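Local structure of cobalamin biosynthesis protein CobN (Mycobacterium tuberculosis, 7C6O) at residues D957-V962 with N972-H977; R916-L921 with V952-D957; G1031-R1036 with R1041-D1046; R994-K999 with N1048-R1053. The protein is the large, catalytic subunit of cobaltochelatase, which probably inserts cobalt into the corrin ring in an ATP-dependent step of cobalamin biosynthesis. All blocks are in the same frame, centred on the assembly; numbering follows the deposited sequence. Where two conformers were deposited one is given.

In the fold
Contact 2 comes first along the chain: it closes the loop from strand 918-923 to helix 949-963, so that a small two-stranded sheet lies alongside that helix. Contact 1 follows in series, starting at the shared Asp957 and joining the last turns of the same helix to the start of helix 973-985. Contact 4 then closes a longer loop, from strand 995-997 of the eight-stranded mixed sheet to helix 1044-1051, and contact 3, a hairpin at the sheet edge, is nested inside it. None of the loops cross. Arg1036 ties contact 3 to helix 949-963 by a salt bridge with Asp957, while Arg994 packs against Val959 and His977, joining contacts 4 and 1.

Contact 1 of 4, residues D957-V962 with N972-H977; sequences DAVRLV and NYVRAH
Asn972 reaches across to the last turn of helix 949-963, where its ND2 gives a hydrogen bond of 2.8 Å to Val962 O. The carbonyl oxygen lies close to the plane of the amide, and the N-H points at it with an angle of 156°. Beside this polar link, Val974 CG1 presses on Val962 CG2 at 3.9 Å and, more loosely, on Val959 CG1 at 4.2 Å, the valine side chains meeting at about right angles. Val974 CG1 is held toward the opposite helix because it stands anti to its own backbone nitrogen (chi1 180°). Leu905 of helix 896-905 touches both Val959 and Val974 and widens the apolar patch. The Asn972 amide is fixed at its other end too: OD1 accepts from Arg975 N at 2.9 Å, the N-H coming from above the carbonyl plane, which makes Asn972 the N-cap of helix 973-985. ND2 also bonds to Glu967 OE1, and the guanidinium of Arg975 returns to Ala963 O through NH2. One buried amide thus serves two helix ends at once: its oxygen caps the start of one helix and its nitrogen donates to a late carbonyl of the other, so the rotation of the group is set from both sides.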
loop_
_atom_site.group_PDB
_atom_site.type_symbol
_atom_site.label_atom_id
_atom_site.label_comp_id
_atom_site.label_asym_id
_atom_site.label_seq_id
_atom_site.Cartn_x
_atom_site.Cartn_y
_atom_site.Cartn_z
ATOM N N ASP A 957 16.380 14.799 4.041
ATOM C CA ASP A 957 16.716 15.906 4.935
ATOM C C ASP A 957 17.639 15.454 6.060
ATOM O O ASP A 957 18.549 16.190 6.460
ATOM C CB ASP A 957 15.446 16.524 5.519
ATOM C CG ASP A 957 14.675 17.352 4.510
ATOM O OD1 ASP A 957 15.217 17.644 3.422
ATOM O OD2 ASP A 957 13.517 17.713 4.811
ATOM N N ALA A 958 17.419 14.245 6.586
ATOM C CA ALA A 958 18.222 13.775 7.711
ATOM C C ALA A 958 19.662 13.507 7.293
ATOM O O ALA A 958 20.598 13.837 8.030
ATOM C CB ALA A 958 17.597 12.518 8.316
ATOM N N VAL A 959 19.856 12.900 6.120
ATOM C CA VAL A 959 21.205 12.643 5.621
ATOM C C VAL A 959 21.963 13.952 5.433
ATOM O O VAL A 959 23.103 14.103 5.886
ATOM C CB VAL A 959 21.149 11.840 4.309
ATOM C CG1 VAL A 959 22.539 11.749 3.691
ATOM C CG2 VAL A 959 20.574 10.457 4.556
ATOM N N ARG A 960 21.341 14.913 4.745
ATOM C CA ARG A 960 21.993 16.200 4.528
ATOM C C ARG A 960 22.207 16.944 5.839
ATOM O O ARG A 960 23.211 17.650 5.993
ATOM C CB ARG A 960 21.174 17.041 3.549
ATOM C CG ARG A 960 21.275 16.559 2.110
ATOM C CD ARG A 960 20.451 17.416 1.160
ATOM N NE ARG A 960 19.030 17.102 1.241
ATOM C CZ ARG A 960 18.128 17.860 1.854
ATOM N NH1 ARG A 960 18.494 18.992 2.438
ATOM N NH2 ARG A 960 16.857 17.486 1.874
ATOM N N LEU A 961 21.282 16.793 6.789
ATOM C CA LEU A 961 21.443 17.394 8.110
ATOM C C LEU A 961 22.753 16.952 8.754
ATOM O O LEU A 961 23.592 17.782 9.122
ATOM C CB LEU A 961 20.252 17.017 8.994
ATOM C CG LEU A 961 19.710 17.995 10.040
ATOM C CD1 LEU A 961 18.642 17.309 10.883
ATOM C CD2 LEU A 961 20.805 18.566 10.929
ATOM N N VAL A 962 22.948 15.638 8.892
ATOM C CA VAL A 962 24.126 15.135 9.591
ATOM C C VAL A 962 25.385 15.199 8.738
ATOM O O VAL A 962 26.491 15.246 9.291
ATOM C CB VAL A 962 23.908 13.694 10.082
ATOM C CG1 VAL A 962 22.772 13.652 11.079
ATOM C CG2 VAL A 962 23.636 12.754 8.914
ATOM N N ASN A 972 31.295 10.483 12.657
ATOM C CA ASN A 972 30.268 10.763 11.650
ATOM C C ASN A 972 30.723 10.139 10.330
ATOM O O ASN A 972 31.445 10.766 9.551
ATOM C CB ASN A 972 30.043 12.264 11.520
ATOM C CG ASN A 972 28.845 12.609 10.657
ATOM O OD1 ASN A 972 28.433 11.834 9.794
ATOM N ND2 ASN A 972 28.284 13.792 10.881
ATOM N N TYR A 973 30.278 8.904 10.084
ATOM C CA TYR A 973 30.647 8.227 8.846
ATOM C C TYR A 973 29.934 8.835 7.645
ATOM O O TYR A 973 30.440 8.752 6.518
ATOM C CB TYR A 973 30.339 6.731 8.940
ATOM C CG TYR A 973 31.076 6.001 10.049
ATOM C CD1 TYR A 973 32.198 6.555 10.654
ATOM C CD2 TYR A 973 30.650 4.752 10.481
ATOM C CE1 TYR A 973 32.869 5.890 11.667
ATOM C CE2 TYR A 973 31.315 4.077 11.491
ATOM C CZ TYR A 973 32.423 4.651 12.079
ATOM O OH TYR A 973 33.086 3.982 13.083
ATOM N N VAL A 974 28.764 9.443 7.863
ATOM C CA VAL A 974 28.042 10.099 6.775
ATOM C C VAL A 974 28.872 11.242 6.208
ATOM O O VAL A 974 29.134 11.308 5.001
ATOM C CB VAL A 974 26.668 10.595 7.259
ATOM C CG1 VAL A 974 25.922 11.288 6.124
ATOM C CG2 VAL A 974 25.852 9.444 7.821
ATOM N N ARG A 975 29.298 12.162 7.078
ATOM C CA ARG A 975 30.109 13.287 6.625
ATOM C C ARG A 975 31.424 12.813 6.022
ATOM O O ARG A 975 31.882 13.359 5.013
ATOM C CB ARG A 975 30.370 14.250 7.783
ATOM C CG ARG A 975 31.303 15.388 7.419
ATOM C CD ARG A 975 31.491 16.346 8.576
ATOM N NE ARG A 975 32.316 17.490 8.200
ATOM C CZ ARG A 975 31.858 18.558 7.555
ATOM N NH1 ARG A 975 32.681 19.555 7.253
ATOM N NH2 ARG A 975 30.580 18.631 7.210
ATOM N N ALA A 976 32.040 11.791 6.622
ATOM C CA ALA A 976 33.321 11.300 6.122
ATOM C C ALA A 976 33.199 10.804 4.686
ATOM O O ALA A 976 34.043 11.111 3.837
ATOM C CB ALA A 976 33.847 10.191 7.033
ATOM N N HIS A 977 32.148 10.034 4.398
ATOM C CA HIS A 977 31.951 9.535 3.041
ATOM C C HIS A 977 31.579 10.662 2.087
ATOM O O HIS A 977 32.060 10.701 0.948
ATOM C CB HIS A 977 30.875 8.451 3.032
ATOM C CG HIS A 977 31.224 7.250 3.854
ATOM N ND1 HIS A 977 30.269 6.390 4.355
ATOM C CD2 HIS A 977 32.419 6.764 4.262
ATOM C CE1 HIS A 977 30.863 5.427 5.038
ATOM N NE2 HIS A 977 32.167 5.631 4.998
#

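Contact 2 of 4, residues R916-L921 with V952-D957; sequences RRVIDL and VTMLDD
Leu921 and Met954 lean obliquely against each other, the leucine CD2 meeting Met954 CG at 3.9 Å. The second leucine methyl, CD1, lies over the helix backbone, 3.6 Å from Met954 O, and one turn further on it meets Asp957 CB at 4.1 Å, this time with the two side chains nearly perpendicular. Met954 leaves its helix with CG anti to the backbone nitrogen (chi1 176°) and stays extended until a bend at the last torsion carries the methyl toward the strand. There CE abuts Val918 CG1 at 3.6 Å, again at roughly a right angle. Val918 and Leu921 can both face the helix although they are three residues apart, because a classic beta bulge intervenes: Ile919 and Asp920 together stand opposite Val910 in the two-stranded antiparallel sheet formed by strands 907-911 and 918-923. Within the bulge Asp920 OD1 accepts from Leu921 N at 2.8 Å, met on its anti side. Strand and helix axes run almost parallel, 15° apart and 9.6 Å at their closest, and the methionine side chain bridges them, its CG on Leu921 and its CE on Val918. Leu902 of helix 896-905 touches Met954, Val907 touches Leu921, and Trp911 touches Val918.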
loop_
_atom_site.group_PDB
_atom_site.type_symbol
_atom_site.label_atom_id
_atom_site.label_comp_id
_atom_site.label_asym_id
_atom_site.label_seq_id
_atom_site.Cartn_x
_atom_site.Cartn_y
_atom_site.Cartn_z
ATOM N N ARG A 916 -0.292 14.115 15.884
ATOM C CA ARG A 916 0.655 13.001 15.896
ATOM C C ARG A 916 1.506 12.945 14.637
ATOM O O ARG A 916 2.187 11.940 14.399
ATOM C CB ARG A 916 -0.043 11.653 16.111
ATOM C CG ARG A 916 -0.932 11.636 17.343
ATOM C CD ARG A 916 -1.529 10.269 17.591
ATOM N NE ARG A 916 -2.527 10.316 18.654
ATOM C CZ ARG A 916 -3.190 9.257 19.105
ATOM N NH1 ARG A 916 -2.959 8.057 18.586
ATOM N NH2 ARG A 916 -4.082 9.398 20.076
ATOM N N ARG A 917 1.508 14.005 13.834
ATOM C CA ARG A 917 2.284 14.022 12.606
ATOM C C ARG A 917 3.727 14.433 12.885
ATOM O O ARG A 917 4.017 15.174 13.830
ATOM C CB ARG A 917 1.636 14.965 11.588
ATOM C CG ARG A 917 0.258 14.481 11.130
ATOM C CD ARG A 917 -0.367 15.367 10.062
ATOM N NE ARG A 917 -1.269 14.596 9.209
ATOM C CZ ARG A 917 -1.989 15.102 8.212
ATOM N NH1 ARG A 917 -1.932 16.399 7.936
ATOM N NH2 ARG A 917 -2.772 14.308 7.491
ATOM N N VAL A 918 4.639 13.919 12.063
ATOM C CA VAL A 918 6.048 14.289 12.152
ATOM C C VAL A 918 6.226 15.633 11.461
ATOM O O VAL A 918 5.875 15.792 10.287
ATOM C CB VAL A 918 6.950 13.218 11.523
ATOM C CG1 VAL A 918 8.410 13.646 11.604
ATOM C CG2 VAL A 918 6.742 11.876 12.212
ATOM N N ILE A 919 6.766 16.607 12.190
ATOM C CA ILE A 919 6.858 17.977 11.698
ATOM C C ILE A 919 8.288 18.475 11.570
ATOM O O ILE A 919 8.507 19.503 10.912
ATOM C CB ILE A 919 6.042 18.944 12.581
ATOM C CG1 ILE A 919 6.586 18.946 14.011
ATOM C CG2 ILE A 919 4.568 18.562 12.572
ATOM C CD1 ILE A 919 5.870 19.906 14.935
ATOM N N ASP A 920 9.269 17.798 12.161
ATOM C CA ASP A 920 10.649 18.265 12.096
ATOM C C ASP A 920 11.582 17.113 12.451
ATOM O O ASP A 920 11.148 15.992 12.729
ATOM C CB ASP A 920 10.867 19.462 13.028
ATOM C CG ASP A 920 11.861 20.462 12.470
ATOM O OD1 ASP A 920 12.694 20.069 11.626
ATOM O OD2 ASP A 920 11.808 21.641 12.874
ATOM N N LEU A 921 12.882 17.409 12.432
ATOM C CA LEU A 921 13.928 16.481 12.831
ATOM C C LEU A 921 14.864 17.186 13.802
ATOM O O LEU A 921 15.032 18.407 13.747
ATOM C CB LEU A 921 14.732 15.972 11.627
ATOM C CG LEU A 921 13.978 15.229 10.524
ATOM C CD1 LEU A 921 14.862 15.090 9.294
ATOM C CD2 LEU A 921 13.526 13.864 11.017
ATOM N N VAL A 952 10.289 10.209 2.038
ATOM C CA VAL A 952 11.450 10.301 1.153
ATOM C C VAL A 952 12.183 11.614 1.390
ATOM O O VAL A 952 13.412 11.652 1.531
ATOM C CB VAL A 952 11.015 10.158 -0.317
ATOM C CG1 VAL A 952 12.181 10.457 -1.251
ATOM C CG2 VAL A 952 10.460 8.762 -0.576
ATOM N N THR A 953 11.431 12.715 1.438
ATOM C CA THR A 953 12.032 14.007 1.741
ATOM C C THR A 953 12.589 14.034 3.159
ATOM O O THR A 953 13.665 14.594 3.399
ATOM C CB THR A 953 10.999 15.116 1.547
ATOM O OG1 THR A 953 10.444 15.028 0.229
ATOM C CG2 THR A 953 11.645 16.474 1.721
ATOM N N MET A 954 11.875 13.423 4.107
ATOM C CA MET A 954 12.331 13.399 5.494
ATOM C C MET A 954 13.675 12.690 5.626
ATOM O O MET A 954 14.585 13.183 6.303
ATOM C CB MET A 954 11.279 12.721 6.373
ATOM C CG MET A 954 11.696 12.567 7.831
ATOM S SD MET A 954 10.701 11.350 8.716
ATOM C CE MET A 954 9.047 11.979 8.455
ATOM N N LEU A 955 13.817 11.525 4.992
ATOM C CA LEU A 955 15.076 10.794 5.090
ATOM C C LEU A 955 16.200 11.534 4.376
ATOM O O LEU A 955 17.339 11.558 4.856
ATOM C CB LEU A 955 14.916 9.382 4.526
ATOM C CG LEU A 955 13.986 8.450 5.308
ATOM C CD1 LEU A 955 13.921 7.087 4.643
ATOM C CD2 LEU A 955 14.439 8.319 6.757
ATOM N N ASP A 956 15.900 12.148 3.231
ATOM C CA ASP A 956 16.911 12.941 2.542
ATOM C C ASP A 956 17.339 14.136 3.387
ATOM O O ASP A 956 18.531 14.458 3.460
ATOM C CB ASP A 956 16.383 13.399 1.182
ATOM C CG ASP A 956 17.440 14.116 0.360
ATOM O OD1 ASP A 956 18.559 13.579 0.229
ATOM O OD2 ASP A 956 17.146 15.209 -0.167
ATOM N N ASP A 957 16.380 14.799 4.041
ATOM C CA ASP A 957 16.716 15.906 4.935
ATOM C C ASP A 957 17.639 15.454 6.060
ATOM O O ASP A 957 18.549 16.190 6.460
ATOM C CB ASP A 957 15.446 16.524 5.519
ATOM C CG ASP A 957 14.675 17.352 4.510
ATOM O OD1 ASP A 957 15.217 17.644 3.422
ATOM O OD2 ASP A 957 13.517 17.713 4.811
#

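Contact 3 of 4, residues G1031-R1036 with R1041-D1046; sequences GFAYGR and REAIDD
Phe1032 packs on Glu1042, its antiparallel non-hydrogen-bonded partner in a short, weakly bonded hairpin. Its CB sits 3.8 Å from Arg1041 O. From there CG turns away from the carbonyl carbon (chi1 -57°), and chi2 near 88° turns the CD2-CE2 side of the ring to Glu1042. CD2 approaches Glu1042 CA at 3.6 Å, and CE2, one atom further out, meets Glu1042 CB at 3.9 Å. Arg1041 C lies at the ring edge, near its plane, whereas CE1 on the other side of the ring packs on Lys999. The two backbones are stitched on either side of this residue. Ala1033 N donates to Arg1041 O at 2.9 Å, nearly in line with the carbonyl bond, and Ala1043 N donates to Gly1031 O at 3.0 Å with an almost straight N-H. On the sheet face away from the phenylalanine, the methyl of Ala1033 touches that of Ala1043 at 3.7 Å. In one of its two modelled conformers Glu1042 also folds back to accept from Ile1044 N through OE1, a bond that may be only partly populated. Ala1043 is the N-cap residue of helix 1044-1051, which therefore starts directly from the hairpin. Strand 1041-1042 is the outermost strand on this side of the eight-stranded mixed sheet; strand 1032-1034 joins it to strand 995-997, helix 1019-1030 leads in, and Arg1041 rests on helix 988-991.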
loop_
_atom_site.group_PDB
_atom_site.type_symbol
_atom_site.label_atom_id
_atom_site.label_comp_id
_atom_site.label_asym_id
_atom_site.label_seq_id
_atom_site.Cartn_x
_atom_site.Cartn_y
_atom_site.Cartn_z
ATOM N N GLY A 1031 18.604 2.021 -10.143
ATOM C CA GLY A 1031 19.687 2.988 -10.116
ATOM C C GLY A 1031 19.224 4.418 -10.307
ATOM O O GLY A 1031 19.747 5.139 -11.163
ATOM N N PHE A 1032 18.255 4.846 -9.501
ATOM C CA PHE A 1032 17.624 6.152 -9.643
ATOM C C PHE A 1032 17.509 6.805 -8.274
ATOM O O PHE A 1032 17.055 6.171 -7.317
ATOM C CB PHE A 1032 16.253 6.008 -10.314
ATOM C CG PHE A 1032 16.325 5.333 -11.651
ATOM C CD1 PHE A 1032 16.251 3.952 -11.750
ATOM C CD2 PHE A 1032 16.520 6.076 -12.805
ATOM C CE1 PHE A 1032 16.348 3.326 -12.978
ATOM C CE2 PHE A 1032 16.617 5.455 -14.038
ATOM C CZ PHE A 1032 16.530 4.080 -14.124
ATOM N N ALA A 1033 17.919 8.067 -8.183
ATOM C CA ALA A 1033 18.069 8.760 -6.911
ATOM C C ALA A 1033 16.828 9.578 -6.583
ATOM O O ALA A 1033 16.268 10.252 -7.452
ATOM C CB ALA A 1033 19.295 9.672 -6.936
ATOM N N TYR A 1034 16.412 9.532 -5.318
ATOM C CA TYR A 1034 15.241 10.257 -4.851
ATOM C C TYR A 1034 15.619 11.181 -3.704
ATOM O O TYR A 1034 16.560 10.913 -2.950
ATOM C CB TYR A 1034 14.126 9.293 -4.427
ATOM C CG TYR A 1034 13.467 8.644 -5.620
ATOM C CD1 TYR A 1034 12.379 9.240 -6.242
ATOM C CD2 TYR A 1034 13.958 7.455 -6.151
ATOM C CE1 TYR A 1034 11.783 8.664 -7.348
ATOM C CE2 TYR A 1034 13.367 6.869 -7.259
ATOM C CZ TYR A 1034 12.279 7.478 -7.851
ATOM O OH TYR A 1034 11.687 6.904 -8.953
ATOM N N GLY A 1035 14.875 12.272 -3.584
ATOM C CA GLY A 1035 15.166 13.338 -2.652
ATOM C C GLY A 1035 15.041 14.689 -3.317
ATOM O O GLY A 1035 14.667 14.810 -4.482
ATOM N N ARG A 1036 15.367 15.726 -2.547
ATOM C CA ARG A 1036 15.247 17.092 -3.044
ATOM C C ARG A 1036 16.175 17.319 -4.232
ATOM O O ARG A 1036 17.377 17.046 -4.159
ATOM C CB ARG A 1036 15.560 18.094 -1.933
ATOM C CG ARG A 1036 14.573 18.087 -0.772
ATOM C CD ARG A 1036 14.777 19.309 0.120
ATOM N NE ARG A 1036 14.127 19.176 1.421
ATOM C CZ ARG A 1036 12.901 19.608 1.695
ATOM N NH1 ARG A 1036 12.179 20.200 0.754
ATOM N NH2 ARG A 1036 12.394 19.446 2.911
ATOM N N ARG A 1041 16.033 10.888 -10.954
ATOM C CA ARG A 1041 17.008 10.935 -12.034
ATOM C C ARG A 1041 17.956 9.745 -11.935
ATOM O O ARG A 1041 18.238 9.236 -10.848
ATOM C CB ARG A 1041 17.800 12.243 -11.984
ATOM C CG ARG A 1041 18.816 12.321 -10.851
ATOM C CD ARG A 1041 19.543 13.657 -10.854
ATOM N NE ARG A 1041 20.668 13.674 -9.921
ATOM C CZ ARG A 1041 21.343 14.771 -9.586
ATOM N NH1 ARG A 1041 21.004 15.945 -10.102
ATOM N NH2 ARG A 1041 22.354 14.694 -8.730
ATOM N N GLU A 1042 18.436 9.286 -13.091
ATOM C CA GLU A 1042 19.402 8.194 -13.117
ATOM C C GLU A 1042 20.676 8.618 -12.401
ATOM O O GLU A 1042 21.217 9.695 -12.666
ATOM C CB GLU A 1042 19.708 7.793 -14.563
ATOM C CG GLU A 1042 20.843 6.779 -14.733
ATOM C CD GLU A 1042 22.205 7.432 -14.928
ATOM O OE1 GLU A 1042 23.118 7.172 -14.115
ATOM O OE2 GLU A 1042 22.363 8.209 -15.895
ATOM N N ALA A 1043 21.152 7.772 -11.489
ATOM C CA ALA A 1043 22.331 8.072 -10.688
ATOM C C ALA A 1043 23.135 6.790 -10.464
ATOM O O ALA A 1043 23.416 6.387 -9.339
ATOM C CB ALA A 1043 21.929 8.721 -9.366
ATOM N N ILE A 1044 23.516 6.143 -11.569
ATOM C CA ILE A 1044 24.199 4.852 -11.491
ATOM C C ILE A 1044 25.556 5.002 -10.816
ATOM O O ILE A 1044 25.933 4.200 -9.952
ATOM C CB ILE A 1044 24.335 4.233 -12.893
ATOM C CG1 ILE A 1044 22.963 3.832 -13.434
ATOM C CG2 ILE A 1044 25.277 3.036 -12.865
ATOM C CD1 ILE A 1044 23.010 3.259 -14.831
ATOM N N ASP A 1045 26.315 6.029 -11.205
ATOM C CA ASP A 1045 27.635 6.225 -10.616
ATOM C C ASP A 1045 27.533 6.524 -9.126
ATOM O O ASP A 1045 28.352 6.045 -8.332
ATOM C CB ASP A 1045 28.372 7.344 -11.351
ATOM C CG ASP A 1045 28.859 6.916 -12.722
ATOM O OD1 ASP A 1045 29.238 5.735 -12.879
ATOM O OD2 ASP A 1045 28.865 7.758 -13.643
ATOM N N ASP A 1046 26.528 7.306 -8.724
ATOM C CA ASP A 1046 26.327 7.569 -7.303
ATOM C C ASP A 1046 25.889 6.309 -6.567
ATOM O O ASP A 1046 26.317 6.067 -5.432
ATOM C CB ASP A 1046 25.302 8.683 -7.111
ATOM C CG ASP A 1046 25.834 10.037 -7.524
ATOM O OD1 ASP A 1046 27.052 10.263 -7.378
ATOM O OD2 ASP A 1046 25.038 10.870 -7.997
#

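Contact 4 of 4, residues R994-K999 with N1048-R1053; sequences RIFGSK and NRQYRR
Gln1050 lays its side-chain amide flat over one face of the Arg994 guanidinium, the two planes only 12° apart. Its OE1 is centred above the group, 3.3 Å from Arg994 NH1, too steeply placed for a hydrogen bond: a stacked placement in which the carbonyl oxygen probably eases the positive charge. The amide reaches this position because the glutamine chain bends at its second torsion (chi2 -47°), and NE2 is held by Asp981. A water accepts from Arg994 NH2 at 2.8 Å and, weakly, from Gln1050 NE2 at 3.4 Å, while Asp935 binds Arg994 NE and steadies the guanidinium. Further back along the glutamine, CG lies at the edge of the Phe996 ring, 4.4 Å from CZ. Tyr1051 follows, and its CE1 meets Phe996 CD2 at 4.4 Å, that atom lying near the plane of the tyrosine ring. Its hydroxyl bonds to Tyr1026. At the end Arg1053 comes in with Gln1050 CD at its guanidinium edge and forms a salt bridge to Asp981, which probably offsets some of the positive charge here. Phe996 faces this helix and Ile995 faces helix 949-963; strands 995-997, 935-940, 880-885 and 1056-1061 run parallel, and with helices on both faces this is consistent with a doubly wound, three-layer alpha/beta fold.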
loop_
_atom_site.group_PDB
_atom_site.type_symbol
_atom_site.label_atom_id
_atom_site.label_comp_id
_atom_site.label_asym_id
_atom_site.label_seq_id
_atom_site.Cartn_x
_atom_site.Cartn_y
_atom_site.Cartn_z
ATOM N N ARG A 994 21.662 9.333 -1.056
ATOM C CA ARG A 994 21.588 8.048 -0.360
ATOM C C ARG A 994 20.347 7.228 -0.681
ATOM O O ARG A 994 20.349 6.022 -0.403
ATOM C CB ARG A 994 21.650 8.257 1.161
ATOM C CG ARG A 994 22.978 8.778 1.683
ATOM C CD ARG A 994 24.097 7.778 1.454
ATOM N NE ARG A 994 25.343 8.202 2.090
ATOM C CZ ARG A 994 26.219 9.036 1.538
ATOM N NH1 ARG A 994 25.987 9.544 0.333
ATOM N NH2 ARG A 994 27.326 9.366 2.190
ATOM N N ILE A 995 19.292 7.814 -1.239
ATOM C CA ILE A 995 18.017 7.134 -1.431
ATOM C C ILE A 995 17.879 6.755 -2.900
ATOM O O ILE A 995 17.919 7.622 -3.782
ATOM C CB ILE A 995 16.843 8.014 -0.979
ATOM C CG1 ILE A 995 17.093 8.553 0.431
ATOM C CG2 ILE A 995 15.538 7.225 -1.029
ATOM C CD1 ILE A 995 16.081 9.579 0.874
ATOM N N PHE A 996 17.699 5.465 -3.165
ATOM C CA PHE A 996 17.540 4.964 -4.521
ATOM C C PHE A 996 16.250 4.161 -4.615
ATOM O O PHE A 996 15.757 3.637 -3.613
ATOM C CB PHE A 996 18.750 4.117 -4.936
ATOM C CG PHE A 996 20.054 4.861 -4.854
ATOM C CD1 PHE A 996 20.542 5.554 -5.951
ATOM C CD2 PHE A 996 20.775 4.895 -3.671
ATOM C CE1 PHE A 996 21.736 6.255 -5.873
ATOM C CE2 PHE A 996 21.968 5.594 -3.585
ATOM C CZ PHE A 996 22.449 6.272 -4.688
ATOM N N GLY A 997 15.694 4.088 -5.819
ATOM C CA GLY A 997 14.443 3.385 -6.002
ATOM C C GLY A 997 14.183 3.049 -7.453
ATOM O O GLY A 997 15.037 3.243 -8.320
ATOM N N SER A 998 12.979 2.532 -7.702
ATOM C CA SER A 998 12.558 2.195 -9.055
ATOM C C SER A 998 12.615 3.420 -9.960
ATOM O O SER A 998 12.494 4.560 -9.507
ATOM C CB SER A 998 11.133 1.630 -9.044
ATOM O OG SER A 998 11.090 0.334 -8.470
ATOM N N LYS A 999 12.806 3.171 -11.254
ATOM C CA LYS A 999 12.752 4.244 -12.234
ATOM C C LYS A 999 11.418 4.978 -12.117
ATOM O O LYS A 999 10.375 4.337 -11.922
ATOM C CB LYS A 999 12.926 3.683 -13.650
ATOM C CG LYS A 999 12.928 4.732 -14.754
ATOM C CD LYS A 999 13.248 4.122 -16.111
ATOM C CE LYS A 999 13.329 5.197 -17.189
ATOM N NZ LYS A 999 13.637 4.640 -18.537
ATOM N N ASN A 1048 26.695 3.210 -7.342
ATOM C CA ASN A 1048 27.856 2.336 -7.220
ATOM C C ASN A 1048 28.800 2.820 -6.126
ATOM O O ASN A 1048 29.340 2.009 -5.363
ATOM C CB ASN A 1048 28.587 2.240 -8.561
ATOM C CG ASN A 1048 27.765 1.530 -9.626
ATOM O OD1 ASN A 1048 26.901 0.711 -9.317
ATOM N ND2 ASN A 1048 28.035 1.841 -10.887
ATOM N N ARG A 1049 29.014 4.135 -6.034
ATOM C CA ARG A 1049 29.893 4.663 -4.996
ATOM C C ARG A 1049 29.379 4.311 -3.605
ATOM O O ARG A 1049 30.159 3.907 -2.735
ATOM C CB ARG A 1049 30.044 6.178 -5.147
ATOM C CG ARG A 1049 30.731 6.601 -6.436
ATOM C CD ARG A 1049 30.955 8.104 -6.494
ATOM N NE ARG A 1049 32.052 8.519 -5.626
ATOM C CZ ARG A 1049 33.334 8.479 -5.978
ATOM N NH1 ARG A 1049 33.679 8.041 -7.181
ATOM N NH2 ARG A 1049 34.270 8.876 -5.127
ATOM N N GLN A 1050 28.070 4.448 -3.379
ATOM C CA GLN A 1050 27.518 4.169 -2.057
ATOM C C GLN A 1050 27.406 2.671 -1.791
ATOM O O GLN A 1050 27.664 2.223 -0.668
ATOM C CB GLN A 1050 26.153 4.845 -1.894
ATOM C CG GLN A 1050 26.110 6.316 -2.302
ATOM C CD GLN A 1050 27.267 7.133 -1.746
ATOM O OE1 GLN A 1050 27.727 6.908 -0.625
ATOM N NE2 GLN A 1050 27.743 8.092 -2.536
ATOM N N TYR A 1051 27.021 1.881 -2.797
ATOM C CA TYR A 1051 26.909 0.440 -2.581
ATOM C C TYR A 1051 28.261 -0.191 -2.286
ATOM O O TYR A 1051 28.336 -1.155 -1.517
ATOM C CB TYR A 1051 26.253 -0.239 -3.785
ATOM C CG TYR A 1051 24.743 -0.276 -3.712
ATOM C CD1 TYR A 1051 24.014 0.890 -3.527
ATOM C CD2 TYR A 1051 24.044 -1.474 -3.833
ATOM C CE1 TYR A 1051 22.635 0.872 -3.458
ATOM C CE2 TYR A 1051 22.657 -1.504 -3.768
ATOM C CZ TYR A 1051 21.960 -0.323 -3.579
ATOM O OH TYR A 1051 20.583 -0.321 -3.511
ATOM N N ARG A 1052 29.342 0.342 -2.867
ATOM C CA ARG A 1052 30.667 -0.182 -2.559
ATOM C C ARG A 1052 31.010 -0.043 -1.083
ATOM O O ARG A 1052 31.846 -0.801 -0.580
ATOM C CB ARG A 1052 31.736 0.515 -3.411
ATOM C CG ARG A 1052 31.827 -0.006 -4.839
ATOM C CD ARG A 1052 33.027 0.577 -5.578
ATOM N NE ARG A 1052 32.640 1.192 -6.844
ATOM C CZ ARG A 1052 32.704 0.589 -8.028
ATOM N NH1 ARG A 1052 33.150 -0.657 -8.123
ATOM N NH2 ARG A 1052 32.325 1.239 -9.120
ATOM N N ARG A 1053 30.375 0.892 -0.376
ATOM C CA ARG A 1053 30.638 1.109 1.039
ATOM C C ARG A 1053 29.745 0.287 1.957
ATOM O O ARG A 1053 29.995 0.261 3.167
ATOM C CB ARG A 1053 30.471 2.592 1.388
ATOM C CG ARG A 1053 31.461 3.512 0.702
ATOM C CD ARG A 1053 31.412 4.901 1.315
ATOM N NE ARG A 1053 32.397 5.801 0.722
ATOM C CZ ARG A 1053 32.102 6.755 -0.155
ATOM N NH1 ARG A 1053 30.847 6.939 -0.542
ATOM N NH2 ARG A 1053 33.063 7.529 -0.640
HETATM O O HOH W 1 28.900 10.162 -0.036
#